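Local coordinates for protein peptide from Structure-specific endonuclease subunit SLX4 (PDB 6J0Y) that probably binds the DNA-repair scaffold Rtt107 through its Rtt107-interacting motif, as part of a structure-specific endonuclease subunit, at residues E42-F45 / D46-F49. Residues are numbered along the deposited sequence; the frame is centred on the assembly and turned at random.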
ATOM      1  N   GLU B  42      13.818 -17.612  -3.010  1.00 58.47           N
ATOM      2  CA  GLU B  42      15.162 -17.073  -2.849  1.00 60.88           C
ATOM      3  C   GLU B  42      15.586 -16.974  -1.387  1.00 60.05           C
ATOM      4  O   GLU B  42      16.786 -16.852  -1.113  1.00 63.77           O
ATOM      5  CB  GLU B  42      15.255 -15.693  -3.516  1.00 61.04           C
ATOM      6  CG  GLU B  42      15.210 -15.706  -5.055  1.00 69.73           C
ATOM      7  CD  GLU B  42      13.803 -15.864  -5.634  1.00 76.22           C
ATOM      8  OE1 GLU B  42      13.669 -15.861  -6.879  1.00 80.87           O
ATOM      9  OE2 GLU B  42      12.832 -15.988  -4.857  1.00 74.15           O
ATOM     10  N   THR B  43      14.641 -17.012  -0.450  1.00 50.92           N
ATOM     11  CA  THR B  43      14.942 -17.041   0.977  1.00 47.85           C
ATOM     12  C   THR B  43      14.731 -18.454   1.503  1.00 51.37           C
ATOM     13  O   THR B  43      13.691 -19.068   1.243  1.00 52.06           O
ATOM     14  CB  THR B  43      14.060 -16.060   1.752  1.00 52.22           C
ATOM     15  OG1 THR B  43      14.219 -14.745   1.208  1.00 62.59           O
ATOM     16  CG2 THR B  43      14.447 -16.034   3.240  1.00 49.23           C
ATOM     17  N   GLU B  44      15.718 -18.970   2.229  1.00 50.13           N
ATOM     18  CA  GLU B  44      15.570 -20.296   2.805  1.00 50.64           C
ATOM     19  C   GLU B  44      14.824 -20.217   4.132  1.00 46.67           C
ATOM     20  O   GLU B  44      14.817 -19.187   4.814  1.00 44.43           O
ATOM     21  CB  GLU B  44      16.928 -20.973   2.987  1.00 54.17           C
ATOM     22  CG  GLU B  44      17.141 -22.140   2.031  1.00 73.34           C
ATOM     23  CD  GLU B  44      18.396 -21.984   1.203  1.00 85.78           C
ATOM     24  OE1 GLU B  44      19.476 -21.784   1.797  1.00 89.12           O
ATOM     25  OE2 GLU B  44      18.299 -22.047  -0.042  1.00 90.21           O
ATOM     26  N   PHE B  45      14.188 -21.336   4.488  1.00 49.86           N
ATOM     27  CA  PHE B  45      13.288 -21.346   5.637  1.00 47.04           C
ATOM     28  C   PHE B  45      14.009 -20.990   6.930  1.00 48.27           C
ATOM     29  O   PHE B  45      13.435 -20.312   7.790  1.00 51.06           O
ATOM     30  CB  PHE B  45      12.619 -22.716   5.768  1.00 44.52           C
ATOM     31  CG  PHE B  45      11.585 -23.001   4.705  1.00 54.53           C
ATOM     32  CD1 PHE B  45      10.444 -22.217   4.598  1.00 56.41           C
ATOM     33  CD2 PHE B  45      11.742 -24.067   3.829  1.00 58.72           C
ATOM     34  CE1 PHE B  45       9.480 -22.484   3.625  1.00 57.90           C
ATOM     35  CE2 PHE B  45      10.782 -24.342   2.851  1.00 61.45           C
ATOM     36  CZ  PHE B  45       9.651 -23.543   2.752  1.00 54.73           C
ATOM     37  N   ASP B  46      15.266 -21.417   7.082  1.00 51.07           N
ATOM     38  CA  ASP B  46      16.010 -21.225   8.323  1.00 51.92           C
ATOM     39  C   ASP B  46      17.040 -20.098   8.240  1.00 48.06           C
ATOM     40  O   ASP B  46      17.949 -20.037   9.078  1.00 46.42           O
ATOM     41  CB  ASP B  46      16.688 -22.533   8.740  1.00 59.75           C
ATOM     42  CG  ASP B  46      17.667 -23.049   7.702  1.00 72.56           C
ATOM     43  OD1 ASP B  46      17.827 -22.397   6.645  1.00 75.97           O
ATOM     44  OD2 ASP B  46      18.279 -24.113   7.944  1.00 79.54           O
ATOM     45  N   ASP B  47      16.931 -19.211   7.252  1.00 41.79           N
ATOM     46  CA  ASP B  47      17.825 -18.061   7.204  1.00 36.47           C
ATOM     47  C   ASP B  47      17.623 -17.191   8.435  1.00 35.73           C
ATOM     48  O   ASP B  47      16.490 -16.913   8.833  1.00 35.27           O
ATOM     49  CB  ASP B  47      17.575 -17.229   5.945  1.00 45.44           C
ATOM     50  CG  ASP B  47      18.284 -17.780   4.724  1.00 53.40           C
ATOM     51  OD1 ASP B  47      19.261 -18.544   4.883  1.00 51.76           O
ATOM     52  OD2 ASP B  47      17.863 -17.428   3.603  1.00 55.01           O
ATOM     53  N   GLN B  48      18.726 -16.748   9.031  1.00 31.83           N
ATOM     54  CA  GLN B  48      18.693 -15.897  10.218  1.00 26.53           C
ATOM     55  C   GLN B  48      19.080 -14.478   9.811  1.00 28.56           C
ATOM     56  O   GLN B  48      20.208 -14.242   9.363  1.00 30.83           O
ATOM     57  CB  GLN B  48      19.632 -16.434  11.299  1.00 30.03           C
ATOM     58  CG  GLN B  48      19.705 -15.564  12.558  1.00 35.08           C
ATOM     59  CD  GLN B  48      18.351 -15.389  13.237  1.00 33.69           C
ATOM     60  OE1 GLN B  48      17.773 -16.355  13.747  1.00 33.71           O
ATOM     61  NE2 GLN B  48      17.844 -14.152  13.252  1.00 29.27           N
ATOM     62  N   PHE B  49      18.143 -13.544   9.953  1.00 24.87           N
ATOM     63  CA  PHE B  49      18.339 -12.169   9.541  1.00 24.05           C
ATOM     64  C   PHE B  49      18.490 -11.241  10.738  1.00 23.71           C
ATOM     65  O   PHE B  49      18.168 -11.567  11.884  1.00 25.86           O
ATOM     66  CB  PHE B  49      17.169 -11.684   8.682  1.00 24.96           C
ATOM     67  CG  PHE B  49      17.097 -12.344   7.333  1.00 24.28           C
ATOM     68  CD1 PHE B  49      17.894 -11.897   6.293  1.00 30.61           C
ATOM     69  CD2 PHE B  49      16.245 -13.401   7.111  1.00 30.33           C
ATOM     70  CE1 PHE B  49      17.834 -12.501   5.036  1.00 31.33           C
ATOM     71  CE2 PHE B  49      16.183 -14.017   5.867  1.00 35.02           C
ATOM     72  CZ  PHE B  49      16.981 -13.568   4.835  1.00 34.97           C
TER
HETATM   73  O   HOH W   1      13.873 -18.082   8.846  1.00 42.03           O
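Two hydrogen bonds join E44 and D47, the ends of a type I beta turn in the loop between strands 27-32 and 49-55. The one that closes the turn runs from the amide N of D47 back to E44 O at 3.2 Å, nearly straight at 168°. In return, the side chain of D47 takes up the amide of E44: OD2 lies 3.0 Å from E44 N, which meets the carboxylate from well above its plane. With CG anti to the carbonyl carbon (chi1 -83°), the D47 carboxylate is brought back across to the first residue of the turn. Were D47 an alanine, the E44 N-H would probably lose its carboxylate acceptor, leaving the backbone bond alone to tie the turn's ends together. A water donates to D47 O at 2.9 Å.

E44 OE1 comes within 4.5 Å of D47 OD1, a closeness of like charges that probably costs a little. F45, at the second position of the turn, packs on a basic side chain of the partner protein, consistent with a place in the Rtt107-binding motif. Farther along, F49 starts strand 49-55 and is buried against L14 and V33, with K12 in a cation-pi contact. T43 links turn to strand: its CG2, anti to the backbone N, touches D47 OD2 and abuts the F49 ring at its edge, in plane, 3.7 Å from CE2.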